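Hypothetical protein Atu1913 (PDB 2B1Y) is of unknown function but belongs to the DUF1883 family and forms a two-fold symmetric, intertwined pair of chains in the crystal. Local coordinates at the interface of chains A and B. Numbering follows the deposited sequence. Chains: chain A/B, hypothetical protein Atu1913.

Contact 1: the interface of chains A and B. Residues chain A 45, 48-50; chain B 39, 42.
B:Arg42 and B:Asn39, one turn apart on helix 37-46 of chain B, lie against A:Glu45 and the loop A:Asp48 to A:Lys50. A helix of one chain thus packs on the helix end and following loop of the other, near the middle of the two-fold interface.

The stem of B:Arg42 is extended from CG to NE (chi2 -177°, chi3 -180°). This lays CD 3.8 Å from A:Phe49 CA and 3.2 Å from the backbone O of A:Glu45. A:Asp48 CB sits over one face of the guanidinium, towards its rim, 3.8 Å from CZ. The A:Phe49 ring and B:Asn39 amide planes are 50° apart. A:Phe49 CE1 is 3.4 Å from the backbone O of B:Asn39.

The polar contacts are partly doubtful. As modelled, B:Asn39 ND2 gives a weak hydrogen bond to A:Asp48 O at 3.4 Å. The same ND2 is 2.9 Å from the backbone N of A:Lys50, where two N-H groups would face each other. A turned amide could accept from that N, but would set its oxygen near A:Asp48 O. The carboxylates of A:Glu45 and A:Asp48 do not touch the guanidinium, though they may attract it. Water 1 joins the chains, 3.0 Å from A:Lys50 O and 3.1 Å from B:Asn39 OD1 as modelled.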
# COMPACT_ATOMS: atom_id res chain seq x y z
N GLU A 45 0.78 -7.08 5.04
CA GLU A 45 1.15 -7.49 3.69
C GLU A 45 1.88 -6.38 2.96
O GLU A 45 2.87 -6.65 2.29
CB GLU A 45 -0.07 -8.00 2.89
CG GLU A 45 -0.84 -9.15 3.56
CD GLU A 45 0.00 -10.40 3.80
OE1 GLU A 45 0.40 -11.04 2.81
OE2 GLU A 45 0.28 -10.74 4.97
N ASP A 48 5.79 -5.74 3.16
CA ASP A 48 6.69 -6.54 2.31
C ASP A 48 6.42 -6.37 0.79
O ASP A 48 6.98 -7.12 -0.03
CB ASP A 48 6.61 -8.04 2.67
CG ASP A 48 7.09 -8.33 4.08
OD1 ASP A 48 7.96 -7.58 4.59
OD2 ASP A 48 6.59 -9.31 4.67
N PHE A 49 5.57 -5.41 0.44
CA PHE A 49 5.19 -5.22 -0.97
C PHE A 49 6.32 -4.56 -1.77
O PHE A 49 6.78 -3.45 -1.43
CB PHE A 49 3.89 -4.40 -1.06
CG PHE A 49 3.45 -4.10 -2.46
CD1 PHE A 49 3.44 -5.10 -3.45
CD2 PHE A 49 2.98 -2.81 -2.77
CE1 PHE A 49 2.99 -4.81 -4.76
CE2 PHE A 49 2.54 -2.51 -4.07
CZ PHE A 49 2.55 -3.51 -5.06
N LYS A 50 6.79 -5.27 -2.78
CA LYS A 50 7.92 -4.80 -3.60
C LYS A 50 7.56 -4.91 -5.08
O LYS A 50 6.88 -5.87 -5.49
CB LYS A 50 9.16 -5.68 -3.37
CG LYS A 50 9.66 -5.77 -1.90
CD LYS A 50 10.33 -4.48 -1.47
CE LYS A 50 10.95 -4.66 -0.08
NZ LYS A 50 11.61 -3.36 0.29
N ASN B 39 4.02 -10.78 -4.74
CA ASN B 39 3.75 -9.36 -4.68
C ASN B 39 2.44 -8.97 -5.34
O ASN B 39 1.80 -8.03 -4.88
CB ASN B 39 4.94 -8.61 -5.20
CG ASN B 39 6.09 -8.63 -4.18
OD1 ASN B 39 7.18 -9.17 -4.42
ND2 ASN B 39 5.84 -8.05 -3.05
N ARG B 42 -0.03 -9.45 -2.57
CA ARG B 42 0.02 -8.24 -1.74
C ARG B 42 -0.72 -7.07 -2.40
O ARG B 42 -1.55 -6.42 -1.76
CB ARG B 42 1.47 -7.88 -1.40
CG ARG B 42 2.20 -8.97 -0.61
CD ARG B 42 3.62 -8.58 -0.21
NE ARG B 42 4.25 -9.66 0.55
CZ ARG B 42 5.25 -10.43 0.11
NH1 ARG B 42 5.79 -10.25 -1.10
NH2 ARG B 42 5.72 -11.39 0.87
O HOH W 1 7.98 -8.04 -7.17

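Contact 2: the interface of chains A and B. Residues chain A 6, 8, 31-33, 43; chain B 49, 51, 74, 76, 78.
A:Arg33 reaches across to B:Asp76 and B:Glu78 in salt bridges at an antiparallel strand pairing. It grips B:Asp76 side-on. NE goes to OD1 at 2.6 Å, on the syn side but tilted out of the carboxylate plane; NH1 goes to OD2 at 3.0 Å from above that plane. NH1 also bonds B:Glu78 OE1 at 2.6 Å, on its anti side and nearly straight (172° at H). NH2 reaches the same OE1 through water 2.

B:Asp76 CG lies between its backbone N and carbonyl carbon (chi1 73°), the setting from which its carboxylate meets A:Arg33 and A:Asn31. OD2 also accepts from A:Asn31 ND2, above the plane at 2.8 Å. B:Glu78 N bonds the anti lone pair of OD2 within chain B, which helps fix the carboxylate. A:Asn31 ND2 also binds B:Glu78 O on a lone pair.

Packing probably helps to hold the arginine and the glutamate. A:Arg33 CD stands over the centre of the B:Tyr51 ring, and B:Glu78 CB covers a face of A:Phe6. Apolar support comes from A:Phe43 CZ, 3.6 Å from B:Ile74 CG2. Behind them, A:Asn31 pairs with B:Asp76, and A:Arg33 with B:Ile74, through reciprocal backbone bonds. The site joins strand 30-36 of one chain to strand 69-76 of the other and adds charged bonds to the pairing.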
# COMPACT_ATOMS: atom_id res chain seq x y z
N PHE A 6 9.30 0.24 5.89
CA PHE A 6 9.43 1.41 6.81
C PHE A 6 9.14 0.94 8.23
O PHE A 6 8.57 -0.14 8.41
CB PHE A 6 8.45 2.51 6.42
CG PHE A 6 7.02 2.04 6.27
CD1 PHE A 6 6.53 1.67 5.02
CD2 PHE A 6 6.17 1.93 7.39
CE1 PHE A 6 5.20 1.21 4.88
CE2 PHE A 6 4.85 1.48 7.26
CZ PHE A 6 4.37 1.11 6.00
N TYR A 8 7.39 1.03 12.06
CA TYR A 8 6.05 1.35 12.58
C TYR A 8 5.91 0.84 14.00
O TYR A 8 6.68 -0.02 14.46
CB TYR A 8 4.94 0.75 11.68
CG TYR A 8 4.85 -0.75 11.78
CD1 TYR A 8 5.73 -1.55 11.06
CD2 TYR A 8 3.91 -1.37 12.60
CE1 TYR A 8 5.67 -2.93 11.15
CE2 TYR A 8 3.84 -2.75 12.71
CZ TYR A 8 4.74 -3.52 11.97
OH TYR A 8 4.70 -4.89 12.03
N ASN A 31 2.71 9.23 10.44
CA ASN A 31 1.35 8.86 10.05
C ASN A 31 0.67 8.16 11.21
O ASN A 31 1.31 7.42 11.96
CB ASN A 31 1.38 7.87 8.87
CG ASN A 31 2.19 8.41 7.70
OD1 ASN A 31 2.04 9.57 7.33
ND2 ASN A 31 3.05 7.59 7.16
N VAL A 32 -0.62 8.38 11.32
CA VAL A 32 -1.41 7.74 12.35
C VAL A 32 -2.58 7.08 11.65
O VAL A 32 -3.30 7.75 10.92
CB VAL A 32 -1.93 8.80 13.37
CG1 VAL A 32 -2.92 8.18 14.42
CG2 VAL A 32 -0.77 9.44 14.08
N ARG A 33 -2.78 5.79 11.86
CA ARG A 33 -3.82 5.07 11.11
C ARG A 33 -4.53 4.16 12.09
O ARG A 33 -3.90 3.29 12.69
CB ARG A 33 -3.19 4.20 10.02
CG ARG A 33 -2.04 4.81 9.25
CD ARG A 33 -1.68 3.92 8.06
NE ARG A 33 -0.32 4.15 7.60
CZ ARG A 33 0.10 4.03 6.34
NH1 ARG A 33 1.39 4.25 6.07
NH2 ARG A 33 -0.75 3.73 5.37
N PHE A 43 -2.38 -4.27 6.00
CA PHE A 43 -1.20 -3.49 6.32
C PHE A 43 0.09 -4.35 6.42
O PHE A 43 1.13 -4.00 5.85
CB PHE A 43 -1.41 -2.73 7.65
CG PHE A 43 -0.23 -1.93 8.09
CD1 PHE A 43 0.01 -0.65 7.56
CD2 PHE A 43 0.64 -2.43 9.07
CE1 PHE A 43 1.11 0.10 7.98
CE2 PHE A 43 1.72 -1.67 9.47
CZ PHE A 43 1.93 -0.39 8.94
N PHE B 49 -7.45 -1.93 1.10
CA PHE B 49 -6.89 -1.42 2.37
C PHE B 49 -7.50 -0.07 2.74
O PHE B 49 -7.43 0.91 1.96
CB PHE B 49 -5.36 -1.33 2.26
CG PHE B 49 -4.70 -0.76 3.48
CD1 PHE B 49 -5.05 -1.20 4.77
CD2 PHE B 49 -3.66 0.17 3.33
CE1 PHE B 49 -4.40 -0.68 5.92
CE2 PHE B 49 -3.00 0.70 4.45
CZ PHE B 49 -3.38 0.28 5.74
N TYR B 51 -8.32 2.77 6.12
CA TYR B 51 -8.04 3.17 7.49
C TYR B 51 -8.47 4.61 7.69
O TYR B 51 -8.77 5.34 6.73
CB TYR B 51 -6.53 2.99 7.85
CG TYR B 51 -5.65 3.87 6.99
CD1 TYR B 51 -5.16 3.41 5.76
CD2 TYR B 51 -5.33 5.17 7.38
CE1 TYR B 51 -4.34 4.23 4.94
CE2 TYR B 51 -4.55 5.99 6.58
CZ TYR B 51 -4.05 5.51 5.37
OH TYR B 51 -3.28 6.35 4.61
N ILE B 74 -1.87 2.18 14.23
CA ILE B 74 -0.52 2.15 13.69
C ILE B 74 0.03 3.53 13.71
O ILE B 74 -0.62 4.45 13.23
CB ILE B 74 -0.50 1.62 12.23
CG1 ILE B 74 -0.96 0.18 12.19
CG2 ILE B 74 0.90 1.84 11.57
CD1 ILE B 74 -0.22 -0.78 13.05
N ASP B 76 3.40 5.23 12.04
CA ASP B 76 4.42 4.75 11.10
C ASP B 76 5.14 5.84 10.34
O ASP B 76 4.67 6.97 10.21
CB ASP B 76 3.82 3.73 10.13
CG ASP B 76 2.92 4.39 9.08
OD1 ASP B 76 1.70 4.42 9.28
OD2 ASP B 76 3.45 4.94 8.10
N GLU B 78 6.05 5.81 7.07
CA GLU B 78 5.98 5.80 5.60
C GLU B 78 6.09 7.21 4.98
O GLU B 78 5.28 8.06 5.28
CB GLU B 78 4.71 5.09 5.11
CG GLU B 78 4.66 5.05 3.58
CD GLU B 78 3.48 4.26 3.01
OE1 GLU B 78 2.40 4.20 3.64
OE2 GLU B 78 3.65 3.72 1.89
O HOH W 2 0.12 3.95 2.61

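Contact 3: the interface of chains A and B. Residues chain A 61-63, 73, 75, 88; chain B 22, 24, 32, 34.
B:Ile24 and A:Leu73 reach towards each other tip to tip, with B:Ile24 CG1 3.9 Å from A:Leu73 CD2. They meet in an apolar core of this DUF1883-family protein, between facing antiparallel strand layers drawn from both chains. In one layer strand 21-26 of chain B runs between strands 61-64 and 86-91 of chain A. In the other, strand 30-36 of chain B pairs with A strand 69-76. The CG of A:Leu73 is anti to its backbone N (chi1 176°), and both methyls meet B:Ile24. The other branch of B:Ile24, CG2, touches A:Ile75 CD1 where these two side chains slide past each other in opposite directions.

A:Ile63 lies against B:Ile24, B:Val32 and B:Leu34. Its long branch crosses B:Ile24 at a slant, with the two CD1 atoms 3.8 Å apart. The A:Ile63 and B:Val32 side chains pass in opposite directions, with A:Ile63 CD1 3.7 Å from B:Val32 CG1. The short branch, CG2, passes B:Leu34 and meets its CD2, also at 3.7 Å. A:Ile61 faces B:Val32 tip to tip. Its CG1 lies between the backbone N and the carbonyl carbon (chi1 54°), and its CD1 comes 4.0 Å from B:Val32 CG1.

B:Val32 splits its methyls: CG1 also touches A:Leu73, while CG2 meets A:Ile75 CD1. A:Val88 CG2 comes up beside B:Ile24 CG1 and B:Leu22 CB. Reciprocal backbone bonds join A:Ile61 to B:Ile24 and A:Ile63 to B:Leu22; B:Ile24 N to A:Ile61 O measures 2.7 Å.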
# COMPACT_ATOMS: atom_id res chain seq x y z
N ILE A 61 7.73 2.59 -22.66
CA ILE A 61 8.90 2.42 -21.82
C ILE A 61 9.27 0.94 -21.88
O ILE A 61 8.45 0.08 -22.34
CB ILE A 61 8.64 2.86 -20.39
CG1 ILE A 61 7.42 2.15 -19.80
CG2 ILE A 61 8.47 4.41 -20.27
CD1 ILE A 61 7.63 1.75 -18.36
N ARG A 62 10.49 0.66 -21.45
CA ARG A 62 11.00 -0.69 -21.41
C ARG A 62 11.43 -1.00 -19.99
O ARG A 62 12.02 -0.15 -19.29
CB ARG A 62 12.16 -0.88 -22.39
CG ARG A 62 11.72 -0.91 -23.86
CD ARG A 62 12.88 -0.92 -24.82
NE ARG A 62 12.43 -1.22 -26.18
CZ ARG A 62 13.22 -1.46 -27.22
NH1 ARG A 62 12.68 -1.73 -28.40
NH2 ARG A 62 14.54 -1.44 -27.10
N ILE A 63 11.11 -2.22 -19.56
CA ILE A 63 11.48 -2.70 -18.24
C ILE A 63 11.99 -4.12 -18.49
O ILE A 63 11.34 -4.90 -19.18
CB ILE A 63 10.26 -2.80 -17.26
CG1 ILE A 63 9.56 -1.46 -17.06
CG2 ILE A 63 10.72 -3.37 -15.87
CD1 ILE A 63 8.41 -1.52 -16.00
N LEU A 73 2.25 -7.65 -14.61
CA LEU A 73 2.46 -6.24 -14.91
C LEU A 73 1.16 -5.53 -14.56
O LEU A 73 0.08 -5.93 -15.06
CB LEU A 73 2.78 -6.04 -16.39
CG LEU A 73 2.92 -4.57 -16.78
CD1 LEU A 73 4.18 -4.05 -16.12
CD2 LEU A 73 2.94 -4.44 -18.27
N ILE A 75 -0.78 -1.87 -14.62
CA ILE A 75 -0.91 -0.45 -14.97
C ILE A 75 -2.01 0.11 -14.09
O ILE A 75 -3.09 -0.47 -14.03
CB ILE A 75 -1.34 -0.27 -16.46
CG1 ILE A 75 -0.38 -1.06 -17.38
CG2 ILE A 75 -1.42 1.22 -16.81
CD1 ILE A 75 1.03 -0.64 -17.29
N VAL A 88 1.25 -4.10 -23.93
CA VAL A 88 2.55 -4.63 -23.56
C VAL A 88 3.04 -5.64 -24.63
O VAL A 88 2.28 -6.51 -25.08
CB VAL A 88 2.60 -5.22 -22.10
CG1 VAL A 88 1.60 -6.33 -21.88
CG2 VAL A 88 4.03 -5.68 -21.73
N LEU B 22 10.02 -5.99 -21.41
CA LEU B 22 8.65 -5.64 -21.66
C LEU B 22 8.61 -4.23 -22.25
O LEU B 22 9.15 -3.28 -21.65
CB LEU B 22 7.86 -5.67 -20.36
CG LEU B 22 8.01 -6.93 -19.50
CD1 LEU B 22 7.15 -6.78 -18.24
CD2 LEU B 22 7.63 -8.14 -20.32
N ILE B 24 6.19 -1.30 -22.97
CA ILE B 24 4.87 -0.98 -22.44
C ILE B 24 4.40 0.36 -22.97
O ILE B 24 5.15 1.35 -22.83
CB ILE B 24 4.93 -0.95 -20.88
CG1 ILE B 24 5.45 -2.29 -20.34
CG2 ILE B 24 3.57 -0.54 -20.28
CD1 ILE B 24 6.10 -2.15 -19.00
N VAL B 32 3.33 2.16 -13.53
CA VAL B 32 3.62 0.88 -14.16
C VAL B 32 4.42 0.09 -13.15
O VAL B 32 5.43 0.56 -12.67
CB VAL B 32 4.47 1.11 -15.46
CG1 VAL B 32 4.95 -0.24 -16.09
CG2 VAL B 32 3.67 1.89 -16.46
N LEU B 34 5.97 -3.84 -12.31
CA LEU B 34 6.25 -5.20 -12.65
C LEU B 34 6.54 -5.93 -11.32
O LEU B 34 7.36 -5.46 -10.54
CB LEU B 34 7.50 -5.23 -13.54
CG LEU B 34 8.02 -6.65 -13.84
CD1 LEU B 34 7.03 -7.45 -14.73
CD2 LEU B 34 9.43 -6.58 -14.48

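By C-alpha centres, contact 1 is about 15 Å from contact 2 and 18 Å from contact 3; contacts 2 and 3 are about 29 Å apart. Contact 1 lies between the two halves of the assembly, where the helices 37-46 meet; contact 2 also uses this helix. Contacts 2 and 3 fall on opposite halves, yet both use strands 30-36 and 69-76, with the chains exchanged. The two-fold axis places a twin of contact 3 in the half holding contact 2, and the reverse. Each half draws strands from both chains, so an intertwined dimer seems likely, though the structure alone does not prove it in solution.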